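Local coordinates for protein broad specificity aminotransferase (PDB 4WB0) that probably transfers amino groups between a broad range of amino acids and 2-oxo acids, including aspartate and 2-oxoglutarate, using pyridoxal 5'-phosphate, at residues N207-L212 with R242-R247; M93-T98 with V251-S256; Y135-T140 with C192-T197. All blocks are in the same frame, centred on the assembly; numbering follows the deposited sequence.

How the contacts relate
All three contacts belong to the large pyridoxal-phosphate domain of a class I aminotransferase. Contacts 1 and 2 are directly joined: R242, on the second helix of contact 1, reaches the end of helix 84-95 in contact 2, where R242 NE lies 2.7 Å from T94 O; their centres are about 14 Å apart. Contacts 2 and 3 reach the same mixed sheet but do not touch, their nearest atoms being about 8 Å apart. Contact 3 lies about 18 Å, centre to centre, from contact 1. It contains H194-T197, the first four residues of the HNPTG motif, and neighbours R386, consistent with an active-site position as in relatives; contact 1 is a helix-helix contact, part polar and part apolar.

Contact 1 (N207-L212 with R242-R247); sequences NEIASL and RLFARR
R247 meets N207 and S211 through its guanidinium, and these polar bonds form one layer of the contact. The arginine chain is bent at both chi2 and chi3, which folds its tip back against helix 203-215, where N207 and S211 stand one turn apart. S211 OG lies in the guanidinium plane and is gripped end-on by two nitrogens, with R247 NH1 at 2.8 Å and R247 NH2 at 3.0 Å from it. R247 NH1 also donates to N207 OD1 at 2.9 Å, in a direction well separated from that of the serine. This bond is bent, with 149° at the hydrogen, and its donor sits 55° out of the carbonyl plane instead of on a lone pair. Three bonds thus fix the rotation of the guanidinium.

The apolar layer centres on F244. A210 CB lies over one face of the ring in a CH-pi contact, 4.1 Å from the F244 ring centroid and offset toward the rim. I209 meets the same ring at its edge, with I209 CG2 3.9 Å from F244 CZ. Toward the N-terminal ends of both segments, the branched end of L243 closes on the start of the 207-212 segment, bringing L243 CD2 within 3.5 Å of N207 N.

The two short helix segments cross at -40°, with axes 10.0 Å apart. Both helices are connections of successive beta-alpha-beta crossovers: helix 203-215 joins strands 186-190 and 219-224, and helix 239-246 lies between strands 219-224 and 252-256. F244 reaches the sheet at F222 of strand 219-224, while I209 also packs on F171 and M174 of helix 171-180.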
loop_
_atom_site.group_PDB
_atom_site.type_symbol
_atom_site.label_atom_id
_atom_site.label_comp_id
_atom_site.label_asym_id
_atom_site.label_seq_id
_atom_site.Cartn_x
_atom_site.Cartn_y
_atom_site.Cartn_z
ATOM N N ASN A 207 -20.603 5.528 -26.897
ATOM C CA ASN A 207 -19.906 5.730 -28.151
ATOM C C ASN A 207 -19.808 7.238 -28.510
ATOM O O ASN A 207 -18.758 7.713 -28.973
ATOM C CB ASN A 207 -20.564 4.963 -29.270
ATOM C CG ASN A 207 -19.645 4.816 -30.465
ATOM O OD1 ASN A 207 -18.477 4.392 -30.335
ATOM N ND2 ASN A 207 -20.122 5.224 -31.600
ATOM N N GLU A 208 -20.841 8.007 -28.192
ATOM C CA GLU A 208 -20.770 9.454 -28.416
ATOM C C GLU A 208 -19.710 10.101 -27.524
ATOM O O GLU A 208 -18.998 10.998 -27.959
ATOM C CB GLU A 208 -22.102 10.154 -28.148
ATOM C CG GLU A 208 -23.247 9.850 -29.091
ATOM C CD GLU A 208 -24.491 10.673 -28.710
ATOM O OE1 GLU A 208 -25.533 10.070 -28.349
ATOM O OE2 GLU A 208 -24.417 11.930 -28.727
ATOM N N ILE A 209 -19.628 9.667 -26.274
ATOM C CA ILE A 209 -18.614 10.176 -25.372
ATOM C C ILE A 209 -17.210 9.861 -25.893
ATOM O O ILE A 209 -16.344 10.730 -25.915
ATOM C CB ILE A 209 -18.798 9.605 -23.931
ATOM C CG1 ILE A 209 -20.072 10.142 -23.307
ATOM C CG2 ILE A 209 -17.627 10.011 -23.053
ATOM C CD1 ILE A 209 -20.434 9.381 -22.071
ATOM N N ALA A 210 -17.004 8.642 -26.377
ATOM C CA ALA A 210 -15.706 8.268 -26.963
ATOM C C ALA A 210 -15.294 9.202 -28.115
ATOM O O ALA A 210 -14.126 9.598 -28.236
ATOM C CB ALA A 210 -15.765 6.820 -27.478
ATOM N N SER A 211 -16.226 9.452 -29.025
ATOM C CA SER A 211 -15.946 10.340 -30.159
ATOM C C SER A 211 -15.586 11.753 -29.702
ATOM O O SER A 211 -14.760 12.405 -30.352
ATOM C CB SER A 211 -17.130 10.377 -31.153
ATOM O OG SER A 211 -17.275 9.102 -31.779
ATOM N N LEU A 212 -16.200 12.241 -28.630
ATOM C CA LEU A 212 -15.855 13.568 -28.084
ATOM C C LEU A 212 -14.499 13.563 -27.422
ATOM O O LEU A 212 -13.756 14.511 -27.558
ATOM C CB LEU A 212 -16.886 14.046 -27.068
ATOM C CG LEU A 212 -18.296 14.272 -27.627
ATOM C CD1 LEU A 212 -19.243 14.581 -26.459
ATOM C CD2 LEU A 212 -18.311 15.406 -28.605
ATOM N N ARG A 242 -14.299 -1.686 -23.101
ATOM C CA ARG A 242 -13.963 -2.432 -24.301
ATOM C C ARG A 242 -14.212 -1.564 -25.544
ATOM O O ARG A 242 -13.486 -1.626 -26.512
ATOM C CB ARG A 242 -14.757 -3.713 -24.355
ATOM C CG ARG A 242 -14.240 -4.724 -23.308
ATOM C CD ARG A 242 -15.045 -5.985 -23.252
ATOM N NE ARG A 242 -14.660 -6.776 -22.077
ATOM C CZ ARG A 242 -15.109 -8.003 -21.842
ATOM N NH1 ARG A 242 -15.971 -8.593 -22.676
ATOM N NH2 ARG A 242 -14.736 -8.633 -20.740
ATOM N N LEU A 243 -15.229 -0.736 -25.460
ATOM C CA LEU A 243 -15.570 0.183 -26.548
ATOM C C LEU A 243 -14.449 1.180 -26.732
ATOM O O LEU A 243 -13.968 1.403 -27.860
ATOM C CB LEU A 243 -16.863 0.938 -26.247
ATOM C CG LEU A 243 -17.193 2.046 -27.255
ATOM C CD1 LEU A 243 -17.534 1.432 -28.569
ATOM C CD2 LEU A 243 -18.400 2.791 -26.751
ATOM N N PHE A 244 -14.002 1.746 -25.623
ATOM C CA PHE A 244 -13.017 2.817 -25.687
ATOM C C PHE A 244 -11.699 2.255 -26.193
ATOM O O PHE A 244 -11.005 2.897 -27.008
ATOM C CB PHE A 244 -12.838 3.490 -24.305
ATOM C CG PHE A 244 -13.849 4.609 -24.003
ATOM C CD1 PHE A 244 -15.169 4.454 -24.260
ATOM C CD2 PHE A 244 -13.443 5.767 -23.384
ATOM C CE1 PHE A 244 -16.073 5.433 -23.985
ATOM C CE2 PHE A 244 -14.374 6.766 -23.060
ATOM C CZ PHE A 244 -15.686 6.587 -23.374
ATOM N N ALA A 245 -11.402 1.024 -25.804
ATOM C CA ALA A 245 -10.229 0.335 -26.318
ATOM C C ALA A 245 -10.368 0.152 -27.832
ATOM O O ALA A 245 -9.449 0.451 -28.603
ATOM C CB ALA A 245 -10.059 -0.989 -25.622
ATOM N N ARG A 246 -11.526 -0.359 -28.263
ATOM C CA ARG A 246 -11.766 -0.637 -29.689
ATOM C C ARG A 246 -11.686 0.685 -30.512
ATOM O O ARG A 246 -11.210 0.743 -31.672
ATOM C CB ARG A 246 -13.129 -1.288 -29.876
ATOM C CG ARG A 246 -13.357 -1.973 -31.203
ATOM C CD ARG A 246 -14.521 -2.995 -31.077
ATOM N NE ARG A 246 -15.550 -2.555 -30.125
ATOM C CZ ARG A 246 -15.854 -3.165 -28.972
ATOM N NH1 ARG A 246 -15.238 -4.276 -28.570
ATOM N NH2 ARG A 246 -16.796 -2.658 -28.205
ATOM N N ARG A 247 -12.125 1.760 -29.905
ATOM C CA ARG A 247 -12.103 3.089 -30.589
ATOM C C ARG A 247 -10.675 3.719 -30.624
ATOM O O ARG A 247 -10.473 4.762 -31.257
ATOM C CB ARG A 247 -13.010 4.096 -29.903
ATOM C CG ARG A 247 -14.521 3.877 -29.989
ATOM C CD ARG A 247 -15.112 3.935 -31.366
ATOM N NE ARG A 247 -14.791 5.177 -32.075
ATOM C CZ ARG A 247 -15.490 6.307 -32.013
ATOM N NH1 ARG A 247 -16.602 6.432 -31.295
ATOM N NH2 ARG A 247 -15.066 7.318 -32.722
#

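Contact 2 (M93-T98 with V251-S256); sequences MTYGDT and VLLAQS
Q255 extends its side chain toward the last turn of helix 84-95, where M93 and T94 receive its amide end. With CG anti to the backbone N (chi1 177°), the extended chain carries the amide to the helix. M93 is bent at its last torsion (chi3 76°), which turns its methyl inward: M93 CE is 3.6 Å from Q255 NE2. T94 slides past Q255 in the opposite direction, with T94 CB 3.8 Å from Q255 NE2. NE2 faces the helix, consistent with its hydrogen bond to A90 O, while OE1 bonds T270 OG1, both outside the segments. T94 OG1, anti to its backbone N, faces L253 CD1 at 4.2 Å and is buried without a polar partner in the model.

Y95 carries its hydroxyl to V251, the residue just before the strand. Its CG lies beside the backbone N (chi1 -74°), and Y95 OH comes to 3.2 Å from V251 CG1, the branch anti to the valine N. A water lies 2.7 Å from Y95 OH and donates to V251 O, bridging the segments.

The C-terminal turn of helix 84-95, ended by G96 with positive phi, thus packs on one face of the mixed sheet at strand 252-256. That strand runs between 219-224, parallel to it, and 268-274, antiparallel. A241 of helix 239-246 touches T94, Y95 and L253 on this face, whereas A254 packs on helix 111-123.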
loop_
_atom_site.group_PDB
_atom_site.type_symbol
_atom_site.label_atom_id
_atom_site.label_comp_id
_atom_site.label_asym_id
_atom_site.label_seq_id
_atom_site.Cartn_x
_atom_site.Cartn_y
_atom_site.Cartn_z
ATOM N N MET A 93 -10.021 -9.914 -17.594
ATOM C CA MET A 93 -11.429 -9.859 -17.138
ATOM C C MET A 93 -12.132 -8.580 -17.612
ATOM O O MET A 93 -13.292 -8.604 -18.003
ATOM C CB MET A 93 -11.511 -9.922 -15.598
ATOM C CG MET A 93 -12.959 -9.895 -15.005
ATOM S SD MET A 93 -12.920 -9.822 -13.188
ATOM C CE MET A 93 -12.500 -8.114 -12.963
ATOM N N THR A 94 -11.416 -7.463 -17.605
ATOM C CA THR A 94 -12.082 -6.207 -18.028
ATOM C C THR A 94 -12.010 -6.063 -19.543
ATOM O O THR A 94 -13.026 -5.766 -20.152
ATOM C CB THR A 94 -11.538 -5.012 -17.288
ATOM O OG1 THR A 94 -12.335 -3.804 -17.578
ATOM C CG2 THR A 94 -10.079 -4.808 -17.557
ATOM N N TYR A 95 -10.865 -6.318 -20.190
ATOM C CA TYR A 95 -10.799 -6.106 -21.666
ATOM C C TYR A 95 -11.191 -7.259 -22.538
ATOM O O TYR A 95 -11.365 -7.098 -23.737
ATOM C CB TYR A 95 -9.380 -5.624 -22.027
ATOM C CG TYR A 95 -9.189 -4.194 -21.595
ATOM C CD1 TYR A 95 -9.966 -3.188 -22.159
ATOM C CD2 TYR A 95 -8.271 -3.863 -20.655
ATOM C CE1 TYR A 95 -9.810 -1.868 -21.778
ATOM C CE2 TYR A 95 -8.074 -2.520 -20.237
ATOM C CZ TYR A 95 -8.868 -1.538 -20.812
ATOM O OH TYR A 95 -8.677 -0.243 -20.460
ATOM N N GLY A 96 -11.411 -8.428 -21.961
ATOM C CA GLY A 96 -11.828 -9.553 -22.787
ATOM C C GLY A 96 -10.649 -10.468 -23.079
ATOM O O GLY A 96 -9.494 -10.059 -23.008
ATOM N N ASP A 97 -10.931 -11.724 -23.395
ATOM C CA ASP A 97 -9.869 -12.657 -23.746
ATOM C C ASP A 97 -9.204 -12.244 -25.070
ATOM O O ASP A 97 -8.197 -12.813 -25.469
ATOM C CB ASP A 97 -10.431 -14.079 -23.829
ATOM C CG ASP A 97 -11.232 -14.467 -22.582
ATOM O OD1 ASP A 97 -10.965 -13.894 -21.499
ATOM O OD2 ASP A 97 -12.129 -15.341 -22.687
ATOM N N THR A 98 -9.767 -11.234 -25.732
ATOM C CA THR A 98 -9.213 -10.716 -26.982
ATOM C C THR A 98 -7.928 -9.916 -26.728
ATOM O O THR A 98 -6.977 -9.994 -27.509
ATOM C CB THR A 98 -10.251 -9.812 -27.737
ATOM O OG1 THR A 98 -10.249 -8.465 -27.215
ATOM C CG2 THR A 98 -11.645 -10.410 -27.633
ATOM N N VAL A 251 -6.656 4.383 -22.826
ATOM C CA VAL A 251 -7.385 4.291 -21.608
ATOM C C VAL A 251 -6.415 4.007 -20.452
ATOM O O VAL A 251 -5.655 3.040 -20.524
ATOM C CB VAL A 251 -8.427 3.134 -21.635
ATOM C CG1 VAL A 251 -9.024 2.979 -20.252
ATOM C CG2 VAL A 251 -9.522 3.384 -22.703
ATOM N N LEU A 252 -6.531 4.803 -19.394
ATOM C CA LEU A 252 -5.910 4.507 -18.100
ATOM C C LEU A 252 -7.060 3.952 -17.237
ATOM O O LEU A 252 -8.110 4.594 -17.150
ATOM C CB LEU A 252 -5.293 5.769 -17.468
ATOM C CG LEU A 252 -4.415 5.539 -16.181
ATOM C CD1 LEU A 252 -3.180 4.706 -16.506
ATOM C CD2 LEU A 252 -4.049 6.864 -15.612
ATOM N N LEU A 253 -6.884 2.792 -16.599
ATOM C CA LEU A 253 -7.995 2.172 -15.839
ATOM C C LEU A 253 -7.562 1.620 -14.514
ATOM O O LEU A 253 -6.582 0.889 -14.422
ATOM C CB LEU A 253 -8.617 1.050 -16.661
ATOM C CG LEU A 253 -9.913 0.413 -16.147
ATOM C CD1 LEU A 253 -10.756 0.056 -17.351
ATOM C CD2 LEU A 253 -9.568 -0.791 -15.365
ATOM N N ALA A 254 -8.307 2.018 -13.497
ATOM C CA ALA A 254 -8.136 1.569 -12.086
ATOM C C ALA A 254 -9.189 0.543 -11.717
ATOM O O ALA A 254 -10.379 0.780 -11.860
ATOM C CB ALA A 254 -8.206 2.747 -11.170
ATOM N N GLN A 255 -8.730 -0.620 -11.269
ATOM C CA GLN A 255 -9.580 -1.782 -11.052
ATOM C C GLN A 255 -9.487 -2.251 -9.612
ATOM O O GLN A 255 -8.381 -2.302 -9.070
ATOM C CB GLN A 255 -9.140 -2.862 -11.995
ATOM C CG GLN A 255 -9.828 -4.135 -11.879
ATOM C CD GLN A 255 -9.254 -5.083 -12.914
ATOM O OE1 GLN A 255 -8.041 -5.374 -12.910
ATOM N NE2 GLN A 255 -10.091 -5.512 -13.827
ATOM N N SER A 256 -10.620 -2.633 -9.049
ATOM C CA SER A 256 -10.764 -3.171 -7.684
ATOM C C SER A 256 -11.474 -4.535 -7.660
ATOM O O SER A 256 -12.430 -4.755 -8.412
ATOM C CB SER A 256 -11.534 -2.213 -6.828
ATOM O OG SER A 256 -11.815 -2.753 -5.522
HETATM O O HOH W 1 -6.277 0.356 -19.456
#

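Contact 3 (Y135-T140 with C192-T197); sequences YLADPT and CAHNPT
H194 holds its CG anti to the backbone N (chi1 -179°), and chi2 of -92° turns the imidazole so that its edge meets P139 and A137. It opens the HNPTG motif of class I aminotransferases, here facing the loop that leaves strand 134-138. P139 O lies in the ring plane, 3.2 Å from H194 CE1, and A137 CB approaches the same edge at 3.5 Å from H194 NE2. The other ring nitrogen, H194 ND1, shares a hydrogen bond of 2.7 Å with T197 OG1, which helps to fix the ring's rotation; the ring also stacks with Y161.

T197 holds OG1 between its backbone N and carbonyl carbon for that bond; its CG2, anti to the carbonyl carbon, packs 3.9 Å from P139 CG. Both P139 and P196 follow cis peptide bonds, and their rings cross obliquely, with P139 CG 4.0 Å from P196 CG. F363 of strand 361-363 touches both prolines and T197.

N195 OD1 accepts a hydrogen bond from R386 NH1; in relatives the matching arginine binds the substrate carboxylate, a role likely here too. The backbone of N195 turns to the other segment: N195 O accepts a CA-H...O contact from T140 CA at 3.5 Å, with 148° at the hydrogen.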
loop_
_atom_site.group_PDB
_atom_site.type_symbol
_atom_site.label_atom_id
_atom_site.label_comp_id
_atom_site.label_asym_id
_atom_site.label_seq_id
_atom_site.Cartn_x
_atom_site.Cartn_y
_atom_site.Cartn_z
ATOM N N TYR A 135 -11.321 16.603 -14.514
ATOM C CA TYR A 135 -12.749 16.654 -14.369
ATOM C C TYR A 135 -13.308 15.422 -13.733
ATOM O O TYR A 135 -13.009 14.299 -14.198
ATOM C CB TYR A 135 -13.398 16.800 -15.727
ATOM C CG TYR A 135 -13.246 18.161 -16.338
ATOM C CD1 TYR A 135 -12.093 18.508 -16.992
ATOM C CD2 TYR A 135 -14.285 19.082 -16.270
ATOM C CE1 TYR A 135 -11.960 19.769 -17.555
ATOM C CE2 TYR A 135 -14.173 20.304 -16.782
ATOM C CZ TYR A 135 -13.008 20.653 -17.458
ATOM O OH TYR A 135 -12.877 21.896 -18.016
ATOM N N LEU A 136 -14.132 15.648 -12.709
ATOM C CA LEU A 136 -14.808 14.587 -11.956
ATOM C C LEU A 136 -16.302 14.723 -12.158
ATOM O O LEU A 136 -16.804 15.789 -12.478
ATOM C CB LEU A 136 -14.496 14.638 -10.456
ATOM C CG LEU A 136 -13.029 14.802 -10.024
ATOM C CD1 LEU A 136 -12.832 14.842 -8.504
ATOM C CD2 LEU A 136 -12.270 13.697 -10.553
ATOM N N ALA A 137 -17.020 13.625 -12.028
ATOM C CA ALA A 137 -18.466 13.715 -12.199
ATOM C C ALA A 137 -19.113 14.527 -11.117
ATOM O O ALA A 137 -18.731 14.473 -9.943
ATOM C CB ALA A 137 -19.091 12.371 -12.204
ATOM N N ASP A 138 -20.206 15.152 -11.509
ATOM C CA ASP A 138 -21.101 15.837 -10.609
ATOM C C ASP A 138 -22.413 15.059 -10.406
ATOM O O ASP A 138 -23.256 15.075 -11.308
ATOM C CB ASP A 138 -21.399 17.233 -11.174
ATOM C CG ASP A 138 -22.458 17.987 -10.378
ATOM O OD1 ASP A 138 -22.583 17.745 -9.162
ATOM O OD2 ASP A 138 -23.180 18.827 -10.970
ATOM N N PRO A 139 -22.584 14.372 -9.245
ATOM C CA PRO A 139 -21.702 14.120 -8.072
ATOM C C PRO A 139 -20.740 12.943 -8.229
ATOM O O PRO A 139 -20.851 12.237 -9.248
ATOM C CB PRO A 139 -22.717 13.863 -6.947
ATOM C CG PRO A 139 -23.925 13.299 -7.613
ATOM C CD PRO A 139 -23.947 13.834 -9.035
ATOM N N THR A 140 -19.796 12.714 -7.293
ATOM C CA THR A 140 -18.918 11.506 -7.364
ATOM C C THR A 140 -18.377 11.129 -5.952
ATOM O O THR A 140 -18.391 11.930 -5.053
ATOM C CB THR A 140 -17.697 11.718 -8.388
ATOM O OG1 THR A 140 -16.987 10.479 -8.642
ATOM C CG2 THR A 140 -16.703 12.745 -7.857
ATOM N N CYS A 192 -18.658 1.487 -14.937
ATOM C CA CYS A 192 -20.092 1.107 -14.821
ATOM C C CYS A 192 -20.531 1.333 -13.374
ATOM O O CYS A 192 -19.669 1.551 -12.504
ATOM C CB CYS A 192 -20.330 -0.340 -15.197
ATOM S SG CYS A 192 -19.733 -1.490 -13.926
ATOM N N ALA A 193 -21.831 1.323 -13.104
ATOM C CA ALA A 193 -22.354 1.536 -11.735
ATOM C C ALA A 193 -21.785 2.831 -11.146
ATOM O O ALA A 193 -21.071 2.831 -10.121
ATOM C CB ALA A 193 -22.034 0.353 -10.828
ATOM N N HIS A 194 -22.090 3.948 -11.807
ATOM C CA HIS A 194 -21.687 5.240 -11.289
ATOM C C HIS A 194 -22.023 5.393 -9.802
ATOM O O HIS A 194 -23.138 5.119 -9.342
ATOM C CB HIS A 194 -22.340 6.362 -12.090
ATOM C CG HIS A 194 -21.954 7.715 -11.616
ATOM N ND1 HIS A 194 -22.692 8.399 -10.674
ATOM C CD2 HIS A 194 -20.893 8.504 -11.924
ATOM C CE1 HIS A 194 -22.096 9.547 -10.411
ATOM N NE2 HIS A 194 -20.999 9.634 -11.149
ATOM N N ASN A 195 -21.007 5.781 -9.045
ATOM C CA ASN A 195 -21.123 6.069 -7.620
ATOM C C ASN A 195 -21.120 7.600 -7.382
ATOM O O ASN A 195 -20.085 8.234 -7.636
ATOM C CB ASN A 195 -19.963 5.374 -6.900
ATOM C CG ASN A 195 -19.884 5.714 -5.395
ATOM O OD1 ASN A 195 -20.805 6.278 -4.813
ATOM N ND2 ASN A 195 -18.764 5.341 -4.763
ATOM N N PRO A 196 -22.197 8.195 -6.807
ATOM C CA PRO A 196 -23.279 7.581 -6.043
ATOM C C PRO A 196 -24.623 7.380 -6.756
ATOM O O PRO A 196 -25.522 6.815 -6.147
ATOM C CB PRO A 196 -23.433 8.569 -4.894
ATOM C CG PRO A 196 -23.312 9.909 -5.605
ATOM C CD PRO A 196 -22.292 9.682 -6.685
ATOM N N THR A 197 -24.770 7.787 -8.007
ATOM C CA THR A 197 -26.120 7.941 -8.593
ATOM C C THR A 197 -26.717 6.603 -9.102
ATOM O O THR A 197 -27.926 6.463 -9.217
ATOM C CB THR A 197 -26.147 8.898 -9.791
ATOM O OG1 THR A 197 -25.361 8.338 -10.824
ATOM C CG2 THR A 197 -25.584 10.269 -9.471
#